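Local coordinates for protein alginase (Pseudoalteromonas, PDB 4Q8K) that probably cleaves the polysaccharide alginate by beta-elimination, as a member of polysaccharide lyase family 18, and carries a bound calcium ion, at residues E206-V212 against M359-T365; I223-H227 against F285-N291. All coordinates share one frame. Numbering follows the deposited sequence.

Contact 1 and contact 2 hold the same beta-sandwich together in two ways. Contact 1 pairs neighbouring strands within one sheet. Contact 2 packs that sheet against the other one. Their centres lie about 8 Å apart, and strand 284-292 of contact 2 is the next neighbour of strand 204-216 of contact 1. Contact 2 is wholly buried and rests on side-chain packing. Contact 1 is only partly buried: backbone hydrogen bonds join its strands, one face has water bridges, and the other is mainly apolar, with a buried Tyr364-Glu206 hydrogen bond at one end. Glu206 of contact 1 ties the two together, because its carboxylate hydrogen-bonds to His227 and Asn291 of contact 2.

Contact 1 of 2, residues E206-V212 against M359-T365; sequences EVFEATV and MTNVSYT
Segments 206-212 and 359-365 are neighbours in one sheet. Segment 206-212 is extended throughout; 359-365 is extended on both sides of Asn361, where phi and psi are positive (44°/54°) and the chain turns a corner. The axes of 206-212 and 362-365 approach to 4.8 Å and run antiparallel at 173°. Val207-Thr365, Glu209-Ser363 and Thr211-Thr360 are hydrogen-bonded pairs. Phe208-Tyr364 and Val212-Met359 are non-hydrogen-bonded pairs. The register slips by one between Glu209 and Thr211. Asn361 and Val362 stand opposite the single Ala210.

Backbone hydrogen bonds run both ways in each hydrogen-bonded pair. Val207 N to Thr365 O is 3.0 Å and Thr365 N to Val207 O is 2.9 Å. Glu209 N to Ser363 O is 3.0 Å and Ser363 N to Glu209 O is 2.9 Å. Thr211 N to Thr360 O is 2.8 Å and Thr360 N to Thr211 O is 2.9 Å.

Apolar side chains gather on the face of Phe208, Tyr364, Met359 and Val212. Phe208 (chi1 t) sets CZ 3.9 Å from Met359 SD, a Met-aromatic contact at the ring edge, and CE1 3.9 Å from Val362 CG1. Phe208 CB meets Tyr364 CD1 at 4.0 Å. Phe317 and Phe319 of the facing sheet pack on Phe208.

Polar contacts differ by face. Tyr364 OH donates to Glu206 OE1 at 2.7 Å. On the face of Val207, Glu209 and Thr211, one water bridges Val207 O (2.9 Å) and Ser363 OG (2.8 Å). A second joins Thr211 O and Thr360 OG1, both at 2.8 Å.

This is antiparallel pairing interrupted by a beta bulge, in one sheet of the jelly-roll sandwich expected for a concanavalin-clan alginate lyase.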
ATOM      1  N   GLU A 206     -14.635  -0.797  -8.415  1.00 27.14           N
ATOM      2  CA  GLU A 206     -13.233  -0.838  -8.801  1.00 26.86           C
ATOM      3  C   GLU A 206     -12.627  -2.187  -8.591  1.00 23.63           C
ATOM      4  O   GLU A 206     -12.885  -2.828  -7.620  1.00 25.21           O
ATOM      5  CB  GLU A 206     -12.370   0.013  -7.917  1.00 26.91           C
ATOM      6  CG  GLU A 206     -12.701   1.422  -7.762  1.00 33.57           C
ATOM      7  CD  GLU A 206     -11.866   2.031  -6.644  1.00 28.31           C
ATOM      8  OE1 GLU A 206     -10.774   2.474  -6.955  1.00 30.25           O
ATOM      9  OE2 GLU A 206     -12.338   2.053  -5.512  1.00 27.80           O
ATOM     10  N   VAL A 207     -11.752  -2.555  -9.493  1.00 22.30           N
ATOM     11  CA  VAL A 207     -10.988  -3.776  -9.350  1.00 23.17           C
ATOM     12  C   VAL A 207      -9.530  -3.457  -9.643  1.00 25.39           C
ATOM     13  O   VAL A 207      -9.216  -2.906 -10.703  1.00 25.71           O
ATOM     14  CB  VAL A 207     -11.454  -4.847 -10.349  1.00 25.97           C
ATOM     15  CG1 VAL A 207     -10.585  -6.091 -10.242  1.00 25.32           C
ATOM     16  CG2 VAL A 207     -12.933  -5.190 -10.125  1.00 25.95           C
ATOM     17  N   PHE A 208      -8.645  -3.778  -8.702  1.00 22.84           N
ATOM     18  CA  PHE A 208      -7.214  -3.683  -8.942  1.00 21.77           C
ATOM     19  C   PHE A 208      -6.625  -5.068  -8.750  1.00 23.47           C
ATOM     20  O   PHE A 208      -6.916  -5.741  -7.760  1.00 23.39           O
ATOM     21  CB  PHE A 208      -6.552  -2.690  -7.977  1.00 21.89           C
ATOM     22  CG  PHE A 208      -5.044  -2.645  -8.084  1.00 22.17           C
ATOM     23  CD1 PHE A 208      -4.431  -1.798  -8.983  1.00 20.59           C
ATOM     24  CD2 PHE A 208      -4.243  -3.446  -7.274  1.00 20.76           C
ATOM     25  CE1 PHE A 208      -3.036  -1.744  -9.082  1.00 23.25           C
ATOM     26  CE2 PHE A 208      -2.865  -3.410  -7.370  1.00 20.71           C
ATOM     27  CZ  PHE A 208      -2.258  -2.552  -8.278  1.00 20.15           C
ATOM     28  N   GLU A 209      -5.827  -5.504  -9.717  1.00 20.98           N
ATOM     29  CA  GLU A 209      -5.121  -6.765  -9.604  1.00 22.99           C
ATOM     30  C   GLU A 209      -3.686  -6.576 -10.055  1.00 24.69           C
ATOM     31  O   GLU A 209      -3.421  -5.831 -10.998  1.00 24.99           O
ATOM     32  CB  GLU A 209      -5.799  -7.863 -10.430  1.00 27.15           C
ATOM     33  CG  GLU A 209      -5.175  -9.244 -10.227  1.00 29.61           C
ATOM     34  CD  GLU A 209      -6.101 -10.390 -10.602  1.00 36.07           C
ATOM     35  OE1 GLU A 209      -7.183 -10.141 -11.178  1.00 38.69           O
ATOM     36  OE2 GLU A 209      -5.742 -11.549 -10.303  1.00 40.94           O
ATOM     37  N   ALA A 210      -2.767  -7.243  -9.367  1.00 18.80           N
ATOM     38  CA  ALA A 210      -1.362  -7.190  -9.714  1.00 20.52           C
ATOM     39  C   ALA A 210      -0.637  -8.428  -9.203  1.00 20.80           C
ATOM     40  O   ALA A 210      -1.026  -9.029  -8.193  1.00 22.01           O
ATOM     41  CB  ALA A 210      -0.730  -5.930  -9.148  1.00 19.37           C
ATOM     42  N   THR A 211       0.388  -8.826  -9.940  1.00 21.38           N
ATOM     43  CA  THR A 211       1.370  -9.792  -9.484  1.00 20.37           C
ATOM     44  C   THR A 211       2.462  -8.978  -8.788  1.00 22.37           C
ATOM     45  O   THR A 211       3.086  -8.094  -9.397  1.00 21.74           O
ATOM     46  CB  THR A 211       1.945 -10.574 -10.679  1.00 24.17           C
ATOM     47  OG1 THR A 211       0.913 -11.391 -11.246  1.00 27.72           O
ATOM     48  CG2 THR A 211       3.114 -11.454 -10.268  1.00 24.64           C
ATOM     49  N   VAL A 212       2.666  -9.255  -7.504  1.00 22.51           N
ATOM     50  CA  VAL A 212       3.507  -8.416  -6.665  1.00 19.04           C
ATOM     51  C   VAL A 212       4.720  -9.156  -6.126  1.00 22.11           C
ATOM     52  O   VAL A 212       4.586 -10.134  -5.391  1.00 22.38           O
ATOM     53  CB  VAL A 212       2.715  -7.856  -5.448  1.00 20.80           C
ATOM     54  CG1 VAL A 212       3.593  -6.903  -4.635  1.00 19.93           C
ATOM     55  CG2 VAL A 212       1.444  -7.161  -5.892  1.00 18.73           C
ATOM     56  N   MET A 359       5.537  -4.641  -9.601  1.00 22.03           N
ATOM     57  CA  MET A 359       4.201  -5.075  -9.979  1.00 24.70           C
ATOM     58  C   MET A 359       4.105  -5.344 -11.469  1.00 25.69           C
ATOM     59  O   MET A 359       4.494  -4.512 -12.280  1.00 26.70           O
ATOM     60  CB  MET A 359       3.163  -4.032  -9.566  1.00 22.27           C
ATOM     61  CG  MET A 359       2.988  -3.920  -8.080  1.00 22.18           C
ATOM     62  SD  MET A 359       1.573  -2.929  -7.624  1.00 21.37           S
ATOM     63  CE  MET A 359       1.889  -2.670  -5.878  1.00 23.57           C
ATOM     64  N   THR A 360       3.594  -6.525 -11.806  1.00 23.33           N
ATOM     65  CA  THR A 360       3.411  -6.959 -13.178  1.00 25.67           C
ATOM     66  C   THR A 360       1.986  -7.492 -13.336  1.00 29.07           C
ATOM     67  O   THR A 360       1.247  -7.619 -12.348  1.00 24.07           O
ATOM     68  CB  THR A 360       4.397  -8.080 -13.542  1.00 26.55           C
ATOM     69  OG1 THR A 360       4.332  -9.111 -12.548  1.00 25.85           O
ATOM     70  CG2 THR A 360       5.836  -7.537 -13.623  1.00 27.54           C
ATOM     71  N   ASN A 361       1.603  -7.806 -14.574  1.00 28.95           N
ATOM     72  CA  ASN A 361       0.245  -8.267 -14.857  1.00 28.98           C
ATOM     73  C   ASN A 361      -0.766  -7.405 -14.121  1.00 27.43           C
ATOM     74  O   ASN A 361      -1.609  -7.908 -13.379  1.00 26.47           O
ATOM     75  CB  ASN A 361       0.062  -9.721 -14.433  1.00 28.17           C
ATOM     76  CG  ASN A 361       1.044 -10.654 -15.100  1.00 32.99           C
ATOM     77  OD1 ASN A 361       1.543 -11.593 -14.475  1.00 37.71           O
ATOM     78  ND2 ASN A 361       1.337 -10.402 -16.371  1.00 34.38           N
ATOM     79  N   VAL A 362      -0.667  -6.101 -14.320  1.00 23.56           N
ATOM     80  CA  VAL A 362      -1.494  -5.164 -13.592  1.00 25.72           C
ATOM     81  C   VAL A 362      -2.769  -4.840 -14.359  1.00 28.68           C
ATOM     82  O   VAL A 362      -2.735  -4.637 -15.572  1.00 29.26           O
ATOM     83  CB  VAL A 362      -0.721  -3.868 -13.330  1.00 23.08           C
ATOM     84  CG1 VAL A 362      -1.558  -2.892 -12.520  1.00 24.57           C
ATOM     85  CG2 VAL A 362       0.587  -4.191 -12.616  1.00 21.78           C
ATOM     86  N   SER A 363      -3.892  -4.800 -13.652  1.00 25.40           N
ATOM     87  CA  SER A 363      -5.125  -4.283 -14.231  1.00 27.56           C
ATOM     88  C   SER A 363      -5.871  -3.385 -13.251  1.00 25.33           C
ATOM     89  O   SER A 363      -5.781  -3.545 -12.039  1.00 23.35           O
ATOM     90  CB  SER A 363      -6.024  -5.416 -14.740  1.00 29.79           C
ATOM     91  OG  SER A 363      -6.358  -6.303 -13.693  1.00 28.42           O
ATOM     92  N   TYR A 364      -6.558  -2.401 -13.782  1.00 23.24           N
ATOM     93  CA  TYR A 364      -7.393  -1.546 -12.986  1.00 24.33           C
ATOM     94  C   TYR A 364      -8.634  -1.182 -13.757  1.00 29.35           C
ATOM     95  O   TYR A 364      -8.550  -0.765 -14.863  1.00 30.56           O
ATOM     96  CB  TYR A 364      -6.675  -0.268 -12.554  1.00 23.38           C
ATOM     97  CG  TYR A 364      -7.507   0.596 -11.696  1.00 22.59           C
ATOM     98  CD1 TYR A 364      -7.733   0.304 -10.379  1.00 22.80           C
ATOM     99  CD2 TYR A 364      -8.109   1.705 -12.209  1.00 23.30           C
ATOM    100  CE1 TYR A 364      -8.509   1.121  -9.603  1.00 21.76           C
ATOM    101  CE2 TYR A 364      -8.894   2.510 -11.456  1.00 22.95           C
ATOM    102  CZ  TYR A 364      -9.104   2.226 -10.159  1.00 23.86           C
ATOM    103  OH  TYR A 364      -9.919   3.040  -9.453  1.00 24.38           O
ATOM    104  N   THR A 365      -9.781  -1.375 -13.147  1.00 25.70           N
ATOM    105  CA  THR A 365     -11.022  -0.905 -13.730  1.00 30.36           C
ATOM    106  C   THR A 365     -11.789  -0.103 -12.734  1.00 31.75           C
ATOM    107  O   THR A 365     -11.769  -0.378 -11.571  1.00 27.11           O
ATOM    108  CB  THR A 365     -11.931  -2.050 -14.215  1.00 30.96           C
ATOM    109  OG1 THR A 365     -12.502  -2.681 -13.095  1.00 38.07           O
ATOM    110  CG2 THR A 365     -11.204  -3.050 -14.985  1.00 39.22           C
TER
HETATM  111  O   HOH W   1      -8.552  -4.844 -12.738  1.00 34.21           O
HETATM  112  O   HOH W   2       5.732  -8.677 -10.189  1.00 27.49           O
HETATM  113  O   HOH W   3      -1.896 -10.383 -11.575  1.00 34.58           O

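Contact 2 of 2, residues I223-H227 against F285-N291; sequences IISQH and FNLRVVN
This is a buried face-to-face contact between the two sheets of the sandwich. Segment 223-227 lies in one sheet and 285-291 in the other. The strand axes pass 9.5 Å apart and run nearly parallel, at 11°. Ser225 sits over Val289 (CA to CA 8.4 Å) and His227 over Asn291 (9.1 Å). Ile224 has psi near -10°, which breaks the side-chain alternation, so Ile224 and Ser225 both point toward the other strand. Ile224 (chi1 p) places CD1 3.7 Å from Phe285 CZ, at the ring edge, and 4.0 Å from Leu287 CD2. Such interlayer packing forms the core of a jelly-roll sandwich. Gln226 points away, to the outer face of its sheet, the side that probably carries the substrate cleft, as in related alginate lyases. Ser225 OG lies 3.9 Å from both Leu287 CD2 and Val289 CG2. His227 CE1 meets Val289 CG1 at 4.0 Å, and His227 NE2 lies 3.9 Å from Asn291 CB. Polar ends bond elsewhere: His227 to Ser236 and Glu206, Asn291 to Gly294 and Glu206.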
ATOM      1  N   ILE A 223       2.930  -0.170   3.097  1.00 17.75           N
ATOM      2  CA  ILE A 223       1.558  -0.285   2.599  1.00 19.23           C
ATOM      3  C   ILE A 223       1.621  -0.272   1.072  1.00 18.28           C
ATOM      4  O   ILE A 223       2.172   0.658   0.475  1.00 18.51           O
ATOM      5  CB  ILE A 223       0.663   0.868   3.124  1.00 20.59           C
ATOM      6  CG1 ILE A 223       0.563   0.828   4.655  1.00 18.75           C
ATOM      7  CG2 ILE A 223      -0.753   0.805   2.507  1.00 18.45           C
ATOM      8  CD1 ILE A 223      -0.115   2.051   5.228  1.00 21.26           C
ATOM      9  N   ILE A 224       1.065  -1.308   0.436  1.00 17.48           N
ATOM     10  CA  ILE A 224       1.223  -1.472  -1.016  1.00 18.67           C
ATOM     11  C   ILE A 224      -0.063  -1.163  -1.785  1.00 19.89           C
ATOM     12  O   ILE A 224      -0.054  -1.078  -3.009  1.00 21.47           O
ATOM     13  CB  ILE A 224       1.731  -2.888  -1.425  1.00 16.26           C
ATOM     14  CG1 ILE A 224       0.722  -3.978  -1.056  1.00 18.83           C
ATOM     15  CG2 ILE A 224       3.106  -3.200  -0.809  1.00 16.80           C
ATOM     16  CD1 ILE A 224       1.086  -5.328  -1.621  1.00 19.33           C
ATOM     17  N   SER A 225      -1.159  -1.005  -1.058  1.00 19.00           N
ATOM     18  CA  SER A 225      -2.407  -0.546  -1.665  1.00 17.68           C
ATOM     19  C   SER A 225      -3.343  -0.035  -0.578  1.00 20.08           C
ATOM     20  O   SER A 225      -3.355  -0.551   0.537  1.00 20.14           O
ATOM     21  CB  SER A 225      -3.049  -1.651  -2.519  1.00 20.01           C
ATOM     22  OG  SER A 225      -3.681  -2.631  -1.716  1.00 26.32           O
ATOM     23  N   GLN A 226      -4.123   0.989  -0.888  1.00 18.18           N
ATOM     24  CA  GLN A 226      -5.048   1.520   0.098  1.00 18.83           C
ATOM     25  C   GLN A 226      -6.156   2.361  -0.510  1.00 21.85           C
ATOM     26  O   GLN A 226      -5.969   3.001  -1.546  1.00 23.18           O
ATOM     27  CB  GLN A 226      -4.314   2.339   1.158  1.00 21.45           C
ATOM     28  CG  GLN A 226      -3.595   3.538   0.609  1.00 23.01           C
ATOM     29  CD  GLN A 226      -2.952   4.344   1.709  1.00 25.86           C
ATOM     30  OE1 GLN A 226      -3.639   4.972   2.516  1.00 29.59           O
ATOM     31  NE2 GLN A 226      -1.630   4.331   1.749  1.00 26.26           N
ATOM     32  N   HIS A 227      -7.312   2.342   0.142  1.00 21.37           N
ATOM     33  CA  HIS A 227      -8.337   3.330  -0.121  1.00 20.83           C
ATOM     34  C   HIS A 227      -8.163   4.410   0.936  1.00 21.76           C
ATOM     35  O   HIS A 227      -8.182   4.137   2.133  1.00 21.91           O
ATOM     36  CB  HIS A 227      -9.740   2.714  -0.073  1.00 22.54           C
ATOM     37  CG  HIS A 227     -10.083   1.912  -1.291  1.00 20.64           C
ATOM     38  ND1 HIS A 227      -9.881   0.549  -1.370  1.00 19.80           N
ATOM     39  CD2 HIS A 227     -10.585   2.287  -2.493  1.00 23.55           C
ATOM     40  CE1 HIS A 227     -10.260   0.117  -2.560  1.00 21.44           C
ATOM     41  NE2 HIS A 227     -10.691   1.152  -3.262  1.00 21.97           N
ATOM     42  N   PHE A 285       3.533 -12.744  -4.997  1.00 21.08           N
ATOM     43  CA  PHE A 285       2.165 -13.203  -4.755  1.00 22.56           C
ATOM     44  C   PHE A 285       1.190 -12.433  -5.633  1.00 22.29           C
ATOM     45  O   PHE A 285       1.564 -11.447  -6.270  1.00 25.52           O
ATOM     46  CB  PHE A 285       1.793 -13.071  -3.276  1.00 22.20           C
ATOM     47  CG  PHE A 285       1.707 -11.639  -2.778  1.00 20.42           C
ATOM     48  CD1 PHE A 285       2.830 -10.964  -2.344  1.00 22.82           C
ATOM     49  CD2 PHE A 285       0.480 -10.992  -2.704  1.00 19.78           C
ATOM     50  CE1 PHE A 285       2.735  -9.658  -1.874  1.00 20.47           C
ATOM     51  CE2 PHE A 285       0.377  -9.701  -2.235  1.00 20.89           C
ATOM     52  CZ  PHE A 285       1.503  -9.027  -1.814  1.00 18.38           C
ATOM     53  N   ASN A 286      -0.055 -12.893  -5.677  1.00 23.65           N
ATOM     54  CA  ASN A 286      -1.080 -12.212  -6.446  1.00 21.46           C
ATOM     55  C   ASN A 286      -1.981 -11.400  -5.535  1.00 23.02           C
ATOM     56  O   ASN A 286      -2.450 -11.893  -4.504  1.00 20.94           O
ATOM     57  CB  ASN A 286      -1.913 -13.225  -7.239  1.00 23.68           C
ATOM     58  CG  ASN A 286      -2.751 -12.571  -8.323  1.00 31.66           C
ATOM     59  OD1 ASN A 286      -2.236 -12.218  -9.386  1.00 38.16           O
ATOM     60  ND2 ASN A 286      -4.046 -12.413  -8.066  1.00 31.82           N
ATOM     61  N   LEU A 287      -2.217 -10.149  -5.916  1.00 22.67           N
ATOM     62  CA  LEU A 287      -3.066  -9.256  -5.144  1.00 19.64           C
ATOM     63  C   LEU A 287      -4.295  -8.838  -5.942  1.00 22.46           C
ATOM     64  O   LEU A 287      -4.181  -8.355  -7.062  1.00 21.77           O
ATOM     65  CB  LEU A 287      -2.292  -8.002  -4.717  1.00 18.88           C
ATOM     66  CG  LEU A 287      -3.091  -6.966  -3.921  1.00 21.52           C
ATOM     67  CD1 LEU A 287      -3.524  -7.501  -2.572  1.00 18.45           C
ATOM     68  CD2 LEU A 287      -2.245  -5.698  -3.736  1.00 20.61           C
ATOM     69  N   ARG A 288      -5.470  -9.025  -5.361  1.00 21.72           N
ATOM     70  CA  ARG A 288      -6.701  -8.524  -5.972  1.00 20.26           C
ATOM     71  C   ARG A 288      -7.511  -7.736  -4.951  1.00 23.43           C
ATOM     72  O   ARG A 288      -7.878  -8.254  -3.898  1.00 21.93           O
ATOM     73  CB  ARG A 288      -7.550  -9.664  -6.559  1.00 23.49           C
ATOM     74  CG  ARG A 288      -8.760  -9.179  -7.361  1.00 28.47           C
ATOM     75  CD  ARG A 288      -9.345 -10.302  -8.235  1.00 35.88           C
ATOM     76  NE  ARG A 288     -10.344  -9.804  -9.184  1.00 36.93           N
ATOM     77  CZ  ARG A 288     -11.650  -9.871  -8.973  1.00 40.75           C
ATOM     78  NH1 ARG A 288     -12.516  -9.396  -9.864  1.00 41.41           N
ATOM     79  NH2 ARG A 288     -12.095 -10.425  -7.855  1.00 46.48           N
ATOM     80  N   VAL A 289      -7.785  -6.478  -5.271  1.00 19.02           N
ATOM     81  CA  VAL A 289      -8.572  -5.619  -4.405  1.00 19.06           C
ATOM     82  C   VAL A 289      -9.810  -5.193  -5.164  1.00 22.86           C
ATOM     83  O   VAL A 289      -9.709  -4.640  -6.258  1.00 23.85           O
ATOM     84  CB  VAL A 289      -7.777  -4.356  -3.997  1.00 20.72           C
ATOM     85  CG1 VAL A 289      -8.616  -3.461  -3.109  1.00 19.64           C
ATOM     86  CG2 VAL A 289      -6.493  -4.755  -3.292  1.00 18.61           C
ATOM     87  N   VAL A 290     -10.974  -5.458  -4.585  1.00 19.33           N
ATOM     88  CA  VAL A 290     -12.232  -5.063  -5.201  1.00 21.18           C
ATOM     89  C   VAL A 290     -13.019  -4.152  -4.280  1.00 22.48           C
ATOM     90  O   VAL A 290     -13.194  -4.455  -3.102  1.00 22.90           O
ATOM     91  CB  VAL A 290     -13.104  -6.293  -5.526  1.00 23.63           C
ATOM     92  CG1 VAL A 290     -14.381  -5.858  -6.225  1.00 25.27           C
ATOM     93  CG2 VAL A 290     -12.321  -7.294  -6.371  1.00 24.94           C
ATOM     94  N   ASN A 291     -13.474  -3.025  -4.813  1.00 19.85           N
ATOM     95  CA  ASN A 291     -14.429  -2.192  -4.119  1.00 20.80           C
ATOM     96  C   ASN A 291     -15.745  -2.276  -4.862  1.00 21.68           C
ATOM     97  O   ASN A 291     -15.912  -1.620  -5.882  1.00 23.73           O
ATOM     98  CB  ASN A 291     -13.994  -0.733  -4.084  1.00 22.15           C
ATOM     99  CG  ASN A 291     -15.082   0.171  -3.542  1.00 24.73           C
ATOM    100  OD1 ASN A 291     -15.953  -0.269  -2.781  1.00 21.92           O
ATOM    101  ND2 ASN A 291     -15.054   1.434  -3.940  1.00 27.54           N
TER